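Local coordinates for protein archaemetzincin (PDB 3ZVS) that probably acts as a zinc metalloprotease of the M54 family, with one catalytic zinc ion, a second that seems structural, and no known natural substrate, at residues A[126-131]-A[152-157]; A[135-138]-A[142-145]; A[94-99]-A[105-110]; A[50-55]-A[82-87]. All blocks are in the same frame, centred on the assembly; numbering follows the deposited sequence.

Interaction 1. Residues A[126-131]-A[152-157]; sequences KHCSNN and RECASK. With ZN (zinc ion), chain E; ZN (zinc ion), chain D.
Cys128 and Cys154 meet on one zinc ion. Cys128 SG binds it at 2.4 Å and Cys154 SG at 2.3 Å. With SG anti to the backbone N (chi1 -177°), Cys128 turns its sulfur to the zinc. The two sulfurs, Cys128 SG and Cys154 SG, are 3.8 Å apart, as suits neighbouring corners of a tetrahedral site and is far too long for a disulfide. Cys132 and Cys151 complete this four-cysteine site, whose role seems to be structural. The residue just before Cys128 serves the other metal: His127 NE2 binds the catalytic zinc at 2.0 Å, together with His117 and His121. One short loop thus ties the two metal sites together.

One hydrogen bond joins the segments directly. Asn130 ND2 donates to Glu153 OE1 at 3.0 Å, with an N-H...O angle of 152°. The acceptor lies in the amide plane, but the amide comes in from above the carboxylate, 39° out of its plane. The two side chains cross at about a right angle. Replacing Asn130 with a leucine would probably leave Glu153 OE1 without this donor and weaken the link between loop and helix beside the zinc. A second bond lies within the loop: Asn130 N donates to Cys128 SG at 3.4 Å, and this probably eases the negative charge on the thiolate.

Segment 126-131 lies in the loop between helices 104-122 and 140-145, where Cys128 pairs through its backbone with Met134, probably the Met-turn methionine of the metzincins. Segment 152-157 belongs to the last helix of the chain, and Leu125 packs on its Cys154.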
# COMPACT_ATOMS: atom_id res chain seq x y z
N LYS A 126 4.64 7.97 -11.03
CA LYS A 126 4.66 9.08 -10.10
C LYS A 126 3.24 9.57 -9.78
O LYS A 126 2.26 9.12 -10.38
CB LYS A 126 5.48 10.24 -10.67
CG LYS A 126 6.92 9.86 -10.93
CD LYS A 126 7.76 11.05 -11.42
CE LYS A 126 8.99 10.54 -12.18
NZ LYS A 126 8.65 9.77 -13.44
N HIS A 127 3.11 10.45 -8.80
CA HIS A 127 1.80 11.02 -8.55
C HIS A 127 1.23 11.65 -9.79
O HIS A 127 1.94 12.27 -10.58
CB HIS A 127 1.85 12.00 -7.40
CG HIS A 127 2.03 11.32 -6.10
ND1 HIS A 127 2.75 11.85 -5.05
CD2 HIS A 127 1.64 10.09 -5.70
CE1 HIS A 127 2.77 10.97 -4.05
NE2 HIS A 127 2.08 9.91 -4.42
N CYS A 128 -0.08 11.48 -9.94
CA CYS A 128 -0.83 11.89 -11.11
C CYS A 128 -1.88 12.92 -10.69
O CYS A 128 -2.55 12.76 -9.66
CB CYS A 128 -1.54 10.64 -11.63
SG CYS A 128 -2.49 10.96 -13.18
N SER A 129 -2.07 13.97 -11.48
CA SER A 129 -3.08 14.96 -11.09
C SER A 129 -4.44 14.70 -11.73
O SER A 129 -5.41 15.42 -11.50
CB SER A 129 -2.61 16.36 -11.42
OG SER A 129 -2.52 16.49 -12.80
N ASN A 130 -4.55 13.61 -12.47
CA ASN A 130 -5.80 13.28 -13.16
C ASN A 130 -6.80 12.59 -12.24
O ASN A 130 -6.51 12.39 -11.05
CB ASN A 130 -5.53 12.39 -14.37
CG ASN A 130 -4.56 12.99 -15.34
OD1 ASN A 130 -4.42 14.21 -15.43
ND2 ASN A 130 -3.89 12.13 -16.09
N ASN A 131 -7.96 12.23 -12.77
CA ASN A 131 -8.97 11.49 -12.03
C ASN A 131 -8.45 10.07 -12.00
O ASN A 131 -8.70 9.29 -12.90
CB ASN A 131 -10.28 11.58 -12.81
CG ASN A 131 -11.47 11.14 -12.00
OD1 ASN A 131 -11.33 10.38 -11.05
ND2 ASN A 131 -12.65 11.60 -12.40
N ARG A 152 -6.25 6.84 -18.07
CA ARG A 152 -5.76 6.32 -19.34
C ARG A 152 -4.27 6.57 -19.54
O ARG A 152 -3.56 5.77 -20.11
CB ARG A 152 -6.55 6.90 -20.54
CG ARG A 152 -8.02 6.55 -20.51
CD ARG A 152 -8.77 7.07 -21.75
NE ARG A 152 -8.99 8.52 -21.73
CZ ARG A 152 -8.38 9.41 -22.52
NH1 ARG A 152 -7.47 9.04 -23.38
NH2 ARG A 152 -8.68 10.71 -22.38
N GLU A 153 -3.77 7.69 -19.03
CA GLU A 153 -2.35 7.97 -19.13
C GLU A 153 -1.53 6.97 -18.33
O GLU A 153 -0.55 6.43 -18.82
CB GLU A 153 -2.03 9.39 -18.70
CG GLU A 153 -2.56 10.41 -19.70
CD GLU A 153 -2.02 11.78 -19.44
OE1 GLU A 153 -1.88 12.16 -18.25
OE2 GLU A 153 -1.73 12.50 -20.44
N CYS A 154 -1.91 6.75 -17.07
CA CYS A 154 -1.13 5.84 -16.23
C CYS A 154 -1.26 4.42 -16.69
O CYS A 154 -0.27 3.67 -16.68
CB CYS A 154 -1.60 5.98 -14.80
SG CYS A 154 -1.08 7.51 -13.99
N ALA A 155 -2.45 4.04 -17.15
CA ALA A 155 -2.67 2.68 -17.63
C ALA A 155 -1.78 2.40 -18.84
O ALA A 155 -1.25 1.29 -18.98
CB ALA A 155 -4.11 2.46 -17.96
N SER A 156 -1.55 3.41 -19.67
CA SER A 156 -0.76 3.23 -20.89
C SER A 156 0.71 2.95 -20.56
O SER A 156 1.42 2.33 -21.34
CB SER A 156 -0.88 4.46 -21.78
OG SER A 156 -0.16 5.55 -21.30
N LYS A 157 1.14 3.39 -19.38
CA LYS A 157 2.55 3.34 -18.98
C LYS A 157 2.91 2.04 -18.26
O LYS A 157 4.10 1.73 -18.07
CB LYS A 157 2.86 4.52 -18.07
CG LYS A 157 2.89 5.90 -18.71
CD LYS A 157 3.08 6.93 -17.59
CE LYS A 157 3.35 8.34 -18.08
NZ LYS A 157 2.12 9.00 -18.51
ZN ZN E . -3.03 8.74 -13.74
ZN ZN D . 2.02 8.07 -3.63

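Interaction 2. Residues A[135-138]-A[142-145]; sequences RFSN and DVDR
The Arg135 guanidinium approaches the Arg145 carbonyl obliquely, with Arg135 NH1 3.8 Å from Arg145 O. This is the lead-in to helix 140-145, just after what is probably the Met-turn of the metzincins. Water 1 sits at the edge of the Arg135 guanidinium, in plane, 2.9 Å from Arg135 NH1, and donates in turn to Asp142 O. Arg135 NE is bonded to Asn130 O. The guanidinium of Arg145 takes Asp142 OD1 at its edge, and the salt bridge from Arg145 NH2 to Asp142 OD1 is 2.8 Å long. The ring of Phe136 has Asn138 OD1 at its edge.

Asp142, in the first turn of the helix, reaches back to the loop. Asn138 N donates to the anti lone pair of Asp142 OD2 at 2.8 Å, with an N-H...O angle of 145°. Each carboxylate oxygen has a protein partner, and OD2 also accepts from water 2, which should limit rotation of the group. With an alanine in place of Asp142, Asn138 N would probably be left without its acceptor and Arg145 without its salt-bridge mate.

Water 3 bridges Phe136 O and Ser137 OG, and Ser137 OG also bonds to Lys146 NZ. Chi1 of Ser137, -60°, turns OG to these two partners and leaves CB against the helix. At this CB the packing is close: Ser137 CB lies 3.6 Å from Asp142 CB and only 3.5 Å from Val143 CG2.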
# COMPACT_ATOMS: atom_id res chain seq x y z
N ARG A 135 -3.33 9.76 -7.82
CA ARG A 135 -3.32 11.04 -7.12
C ARG A 135 -2.75 10.85 -5.73
O ARG A 135 -3.09 9.88 -5.03
CB ARG A 135 -4.73 11.56 -6.89
CG ARG A 135 -5.42 12.18 -8.07
CD ARG A 135 -6.69 12.89 -7.51
NE ARG A 135 -7.70 13.14 -8.54
CZ ARG A 135 -8.99 13.26 -8.31
NH1 ARG A 135 -9.49 13.12 -7.07
NH2 ARG A 135 -9.79 13.54 -9.33
N PHE A 136 -1.90 11.77 -5.29
CA PHE A 136 -1.58 11.88 -3.88
C PHE A 136 -2.82 12.19 -3.07
O PHE A 136 -3.64 13.03 -3.48
CB PHE A 136 -0.54 12.96 -3.67
CG PHE A 136 -0.25 13.25 -2.22
CD1 PHE A 136 0.63 12.46 -1.50
CD2 PHE A 136 -0.92 14.28 -1.56
CE1 PHE A 136 0.88 12.72 -0.16
CE2 PHE A 136 -0.66 14.54 -0.21
CZ PHE A 136 0.24 13.74 0.47
N SER A 137 -2.97 11.53 -1.92
CA SER A 137 -4.06 11.82 -1.00
C SER A 137 -3.53 12.34 0.30
O SER A 137 -2.73 11.67 0.97
CB SER A 137 -4.91 10.58 -0.71
OG SER A 137 -5.49 10.05 -1.90
N ASN A 138 -3.92 13.55 0.67
CA ASN A 138 -3.43 14.12 1.91
C ASN A 138 -4.09 13.49 3.12
O ASN A 138 -3.46 13.36 4.16
CB ASN A 138 -3.69 15.64 1.93
CG ASN A 138 -2.82 16.33 2.93
OD1 ASN A 138 -1.61 16.11 2.94
ND2 ASN A 138 -3.41 17.10 3.82
N ASP A 142 -9.48 12.65 0.86
CA ASP A 142 -8.92 12.65 -0.49
C ASP A 142 -8.97 11.24 -1.10
O ASP A 142 -9.25 11.06 -2.27
CB ASP A 142 -7.48 13.16 -0.52
CG ASP A 142 -7.34 14.64 -0.27
OD1 ASP A 142 -8.31 15.43 -0.43
OD2 ASP A 142 -6.22 15.03 0.06
N VAL A 143 -8.63 10.24 -0.29
CA VAL A 143 -8.68 8.87 -0.79
C VAL A 143 -10.09 8.56 -1.33
O VAL A 143 -10.26 7.96 -2.40
CB VAL A 143 -8.29 7.84 0.32
CG1 VAL A 143 -8.44 6.42 -0.17
CG2 VAL A 143 -6.84 8.08 0.78
N ASP A 144 -11.10 8.95 -0.56
CA ASP A 144 -12.48 8.63 -0.92
C ASP A 144 -12.89 9.31 -2.24
O ASP A 144 -13.69 8.77 -2.98
CB ASP A 144 -13.43 9.04 0.20
CG ASP A 144 -13.34 8.14 1.42
OD1 ASP A 144 -12.73 7.06 1.32
OD2 ASP A 144 -13.86 8.56 2.46
N ARG A 145 -12.31 10.48 -2.50
CA ARG A 145 -12.63 11.24 -3.72
C ARG A 145 -11.94 10.72 -4.99
O ARG A 145 -12.41 10.95 -6.09
CB ARG A 145 -12.30 12.70 -3.51
CG ARG A 145 -13.38 13.41 -2.73
CD ARG A 145 -13.13 14.90 -2.73
NE ARG A 145 -11.99 15.24 -1.88
CZ ARG A 145 -12.09 15.71 -0.64
NH1 ARG A 145 -13.28 15.88 -0.07
NH2 ARG A 145 -10.99 15.99 0.05
O HOH W 1 -8.75 12.89 -4.29
O HOH W 2 -4.28 15.88 -1.71
O HOH W 3 -6.22 12.09 -3.50

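Interaction 3. Residues A[94-99]-A[105-110]; sequences LSVFRL and ELYRER
The connection from strand 91-95 to the active-site helix 104-122 folds back here, as Val96 and Leu99 meet Tyr107 and Arg110. Tyr107 swings its ring off the helix with CG opposite its own N (chi1 -178°), and this carries the ring to the turn. Leu99 O meets the ring at the edge, near its plane, 3.3 Å from Tyr107 CD1. Farther out, Val96 crosses the tyrosine at about a right angle, and the fit is tight: Val96 CG2 is 3.1 Å from Tyr107 OH.

The same Leu99 carbonyl is gripped by Arg110. NH1 of Arg110 donates to Leu99 O at 2.9 Å. The oxygen lies in the guanidinium plane, but the donor stands 49° out of the carbonyl plane. Arg110 NH2 makes a salt bridge to Asp144, so the guanidinium links the turn, through Leu99 O, to helix 140-145. Leu99 CD1 also rests on the arginine stem, 4.1 Å from Arg110 CB.

Ser95 OG accepts from Phe97 N, an ST turn at the strand end. Beyond the contact, Leu99 packs on Glu114 of helix 104-122 and on Val140 of helix 140-145, while Leu94 reaches Leu66 of strand 65-69.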
# COMPACT_ATOMS: atom_id res chain seq x y z
N LEU A 94 2.21 -0.61 2.58
CA LEU A 94 0.93 0.04 2.82
C LEU A 94 0.55 -0.13 4.30
O LEU A 94 0.64 -1.24 4.83
CB LEU A 94 -0.14 -0.65 1.98
CG LEU A 94 -1.59 -0.29 2.32
CD1 LEU A 94 -1.95 1.16 2.03
CD2 LEU A 94 -2.55 -1.23 1.57
N SER A 95 0.08 0.92 4.94
CA SER A 95 -0.57 0.80 6.24
C SER A 95 -2.05 1.10 6.09
O SER A 95 -2.44 2.09 5.45
CB SER A 95 -0.03 1.77 7.24
OG SER A 95 -0.85 1.77 8.39
N VAL A 96 -2.87 0.26 6.69
CA VAL A 96 -4.31 0.45 6.64
C VAL A 96 -4.80 1.19 7.90
O VAL A 96 -5.98 1.50 8.06
CB VAL A 96 -5.05 -0.90 6.44
CG1 VAL A 96 -4.66 -1.54 5.14
CG2 VAL A 96 -4.78 -1.82 7.62
N PHE A 97 -3.88 1.55 8.78
CA PHE A 97 -4.23 2.21 10.06
C PHE A 97 -5.08 3.48 9.89
O PHE A 97 -6.08 3.67 10.59
CB PHE A 97 -2.97 2.54 10.87
CG PHE A 97 -3.25 3.27 12.17
CD1 PHE A 97 -3.33 4.65 12.23
CD2 PHE A 97 -3.41 2.56 13.34
CE1 PHE A 97 -3.55 5.30 13.41
CE2 PHE A 97 -3.63 3.22 14.54
CZ PHE A 97 -3.73 4.60 14.56
N ARG A 98 -4.68 4.38 8.99
CA ARG A 98 -5.34 5.65 8.83
C ARG A 98 -6.63 5.50 8.05
O ARG A 98 -7.40 6.46 7.93
CB ARG A 98 -4.40 6.62 8.11
CG ARG A 98 -3.18 6.98 8.95
CD ARG A 98 -3.51 8.00 10.03
NE ARG A 98 -2.38 8.22 10.93
CZ ARG A 98 -2.26 9.24 11.76
NH1 ARG A 98 -3.16 10.23 11.76
NH2 ARG A 98 -1.20 9.32 12.55
N LEU A 99 -6.88 4.30 7.53
CA LEU A 99 -8.09 4.04 6.73
C LEU A 99 -9.31 3.56 7.53
O LEU A 99 -10.44 3.54 7.01
CB LEU A 99 -7.80 3.03 5.63
CG LEU A 99 -6.54 3.32 4.78
CD1 LEU A 99 -6.32 2.23 3.75
CD2 LEU A 99 -6.56 4.67 4.13
N GLU A 105 -17.58 -1.58 3.95
CA GLU A 105 -17.40 -1.53 2.53
C GLU A 105 -16.50 -0.34 2.13
O GLU A 105 -15.69 -0.46 1.24
CB GLU A 105 -18.77 -1.49 1.81
CG GLU A 105 -18.67 -1.54 0.30
CD GLU A 105 -18.10 -2.80 -0.28
OE1 GLU A 105 -18.04 -3.83 0.43
OE2 GLU A 105 -17.74 -2.76 -1.49
N LEU A 106 -16.64 0.77 2.83
CA LEU A 106 -15.78 1.92 2.57
C LEU A 106 -14.35 1.59 2.97
O LEU A 106 -13.42 1.94 2.26
CB LEU A 106 -16.29 3.14 3.34
CG LEU A 106 -15.51 4.45 3.16
CD1 LEU A 106 -15.56 4.88 1.71
CD2 LEU A 106 -16.03 5.54 4.07
N TYR A 107 -14.18 0.89 4.09
CA TYR A 107 -12.84 0.49 4.51
C TYR A 107 -12.21 -0.37 3.44
O TYR A 107 -11.06 -0.16 3.03
CB TYR A 107 -12.93 -0.29 5.80
CG TYR A 107 -11.57 -0.73 6.34
CD1 TYR A 107 -10.66 0.21 6.80
CD2 TYR A 107 -11.24 -2.07 6.42
CE1 TYR A 107 -9.44 -0.23 7.31
CE2 TYR A 107 -10.01 -2.49 6.95
CZ TYR A 107 -9.14 -1.55 7.38
OH TYR A 107 -7.90 -1.93 7.94
N ARG A 108 -12.96 -1.34 2.94
CA ARG A 108 -12.46 -2.22 1.91
C ARG A 108 -12.03 -1.43 0.67
O ARG A 108 -10.98 -1.67 0.09
CB ARG A 108 -13.54 -3.24 1.53
CG ARG A 108 -13.05 -4.28 0.61
CD ARG A 108 -14.19 -5.08 0.00
NE ARG A 108 -13.67 -6.27 -0.63
CZ ARG A 108 -13.21 -6.31 -1.88
NH1 ARG A 108 -13.25 -5.22 -2.64
NH2 ARG A 108 -12.72 -7.46 -2.36
N GLU A 109 -12.87 -0.49 0.25
CA GLU A 109 -12.58 0.30 -0.92
C GLU A 109 -11.29 1.11 -0.73
O GLU A 109 -10.44 1.20 -1.63
CB GLU A 109 -13.76 1.23 -1.17
CG GLU A 109 -13.58 2.07 -2.37
CD GLU A 109 -14.75 3.00 -2.63
OE1 GLU A 109 -15.15 3.75 -1.71
OE2 GLU A 109 -15.22 3.03 -3.78
N ARG A 110 -11.12 1.68 0.46
CA ARG A 110 -9.91 2.44 0.76
C ARG A 110 -8.67 1.54 0.73
O ARG A 110 -7.63 1.94 0.22
CB ARG A 110 -10.01 3.03 2.15
CG ARG A 110 -11.01 4.18 2.26
CD ARG A 110 -11.20 4.59 3.68
NE ARG A 110 -12.02 5.78 3.80
CZ ARG A 110 -12.25 6.43 4.93
NH1 ARG A 110 -11.77 5.98 6.08
NH2 ARG A 110 -12.99 7.52 4.93

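Interaction 4. Residues A[50-55]-A[82-87]; sequences YNSTCI and FGEAEL
Ser52 and Thr53 both hold one carboxylate oxygen of Glu84. They sit in the first turn of helix 52-58, and Glu84 lies on strand 83-85, the antiparallel edge strand. In metzincins such a strand borders the active-site cleft. Here the side chain of Glu84 comes within about 6 Å, nearest atoms, of a malonate ion that probably stems from the crystallisation liquor.

The hydrogen bonds that cross the contact converge on Glu84 OE1. Ser52 OG donates to Glu84 OE1 at 2.7 Å, on the anti side and 19° out of the carboxylate plane. Thr53 OG1 donates to Glu84 OE1 at 2.7 Å too, using the syn lone pair. One oxygen thus takes two donors from different sides, which should limit rotation of the carboxylate. Thr53 N is close to the same oxygen, but the angle is poor and no bond forms. Glu84 gets there as an extended chain, with CG turned away from its backbone N (chi1 -170°). A helix N-terminus facing the carboxylate would probably ease its negative charge. Tyr74 O is another hydrogen-bond partner of Ser52 OG; the single hydroxyl proton may be shared or alternate between the two acceptors.

Bonds within the helix start shape this end. Asn51 is the N-cap, and its OD1 accepts from Cys54 N at 2.9 Å, in the carbonyl plane, at an N-H...O angle of 164°. Cys54 is tied to Cys42 by a disulfide.

Nonpolar contact is slight. Ser52 packs on Val93 of the next strand. Ser52 CB lies 3.8 Å from Glu84 CB.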
# COMPACT_ATOMS: atom_id res chain seq x y z
N TYR A 50 5.66 3.09 13.31
CA TYR A 50 6.73 2.37 12.65
C TYR A 50 7.22 3.17 11.46
O TYR A 50 6.44 3.83 10.74
CB TYR A 50 6.27 0.97 12.21
CG TYR A 50 6.05 0.03 13.37
CD1 TYR A 50 4.92 0.15 14.19
CD2 TYR A 50 6.97 -0.98 13.67
CE1 TYR A 50 4.72 -0.71 15.29
CE2 TYR A 50 6.78 -1.85 14.74
CZ TYR A 50 5.66 -1.72 15.55
OH TYR A 50 5.49 -2.58 16.62
N ASN A 51 8.53 3.17 11.23
CA ASN A 51 9.09 3.87 10.10
C ASN A 51 8.98 3.04 8.83
O ASN A 51 9.43 1.89 8.76
CB ASN A 51 10.55 4.21 10.39
CG ASN A 51 11.18 4.98 9.25
OD1 ASN A 51 11.59 4.40 8.26
ND2 ASN A 51 11.23 6.30 9.38
N SER A 52 8.32 3.61 7.81
CA SER A 52 8.08 2.92 6.57
C SER A 52 9.31 2.55 5.77
O SER A 52 9.36 1.48 5.13
CB SER A 52 7.14 3.78 5.69
OG SER A 52 7.71 5.04 5.37
N THR A 53 10.34 3.42 5.83
CA THR A 53 11.58 3.19 5.10
C THR A 53 12.30 1.97 5.67
O THR A 53 12.83 1.14 4.94
CB THR A 53 12.47 4.43 5.18
OG1 THR A 53 11.67 5.59 4.94
CG2 THR A 53 13.60 4.36 4.16
N CYS A 54 12.30 1.89 6.99
CA CYS A 54 12.81 0.74 7.71
C CYS A 54 12.09 -0.54 7.25
O CYS A 54 12.74 -1.54 6.92
CB CYS A 54 12.65 1.01 9.21
SG CYS A 54 13.34 -0.22 10.34
N ILE A 55 10.76 -0.52 7.23
CA ILE A 55 9.99 -1.69 6.82
C ILE A 55 10.35 -2.11 5.41
O ILE A 55 10.58 -3.29 5.14
CB ILE A 55 8.49 -1.43 6.92
CG1 ILE A 55 8.09 -1.23 8.39
CG2 ILE A 55 7.70 -2.56 6.29
CD1 ILE A 55 6.69 -0.69 8.55
N PHE A 82 0.49 6.97 4.23
CA PHE A 82 -0.28 5.77 3.95
C PHE A 82 0.62 4.63 3.49
O PHE A 82 0.25 3.45 3.56
CB PHE A 82 -1.33 6.02 2.88
CG PHE A 82 -2.40 6.99 3.28
CD1 PHE A 82 -3.32 6.67 4.27
CD2 PHE A 82 -2.54 8.22 2.62
CE1 PHE A 82 -4.34 7.54 4.62
CE2 PHE A 82 -3.53 9.10 3.00
CZ PHE A 82 -4.44 8.76 4.00
N GLY A 83 1.80 4.96 2.99
CA GLY A 83 2.67 3.96 2.43
C GLY A 83 3.98 4.60 1.98
O GLY A 83 4.17 5.82 2.07
N GLU A 84 4.86 3.76 1.48
CA GLU A 84 6.11 4.16 0.87
C GLU A 84 6.48 3.10 -0.15
O GLU A 84 6.24 1.89 0.05
CB GLU A 84 7.25 4.34 1.89
CG GLU A 84 8.50 5.02 1.23
CD GLU A 84 9.66 5.32 2.15
OE1 GLU A 84 9.54 5.09 3.34
OE2 GLU A 84 10.70 5.81 1.65
N ALA A 85 7.02 3.52 -1.29
CA ALA A 85 7.36 2.63 -2.37
C ALA A 85 8.70 2.98 -2.98
O ALA A 85 9.13 4.14 -2.98
CB ALA A 85 6.26 2.68 -3.46
N GLU A 86 9.35 1.97 -3.55
CA GLU A 86 10.51 2.19 -4.42
C GLU A 86 10.01 2.50 -5.83
O GLU A 86 9.47 1.61 -6.50
CB GLU A 86 11.38 0.94 -4.46
CG GLU A 86 11.88 0.53 -3.09
CD GLU A 86 12.66 -0.77 -3.11
OE1 GLU A 86 12.42 -1.62 -3.96
OE2 GLU A 86 13.57 -0.92 -2.26
N LEU A 87 10.18 3.73 -6.30
CA LEU A 87 9.69 4.11 -7.62
C LEU A 87 10.41 3.32 -8.72
O LEU A 87 11.64 3.43 -8.85
CB LEU A 87 9.88 5.62 -7.83
CG LEU A 87 9.36 6.13 -9.17
CD1 LEU A 87 7.85 6.22 -9.25
CD2 LEU A 87 9.95 7.50 -9.49

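In the fold
Interaction 1 binds the catalytic zinc through His127 and also holds the second zinc. Interaction 2 lies between its segments along the chain and touches it where Arg135 NE meets Asn130 O at 2.9 Å and His127 CE1 meets Phe136 CD1 at 3.6 Å. Interactions 2 and 3, with centres 12 Å apart, are joined by the salt bridge from Asp144 OD2 to Arg110 NH2, 2.8 Å. In interaction 3 the Leu99 side chain is about 12 Å from a zinc ion. Interaction 4 shares a sheet with interaction 3 through strands 83-85 and 91-95, and Ser95 N lies 2.9 Å from Phe82 O. The side chain of Glu84 is about 5 Å from that of Glu118, the inferred proton acceptor.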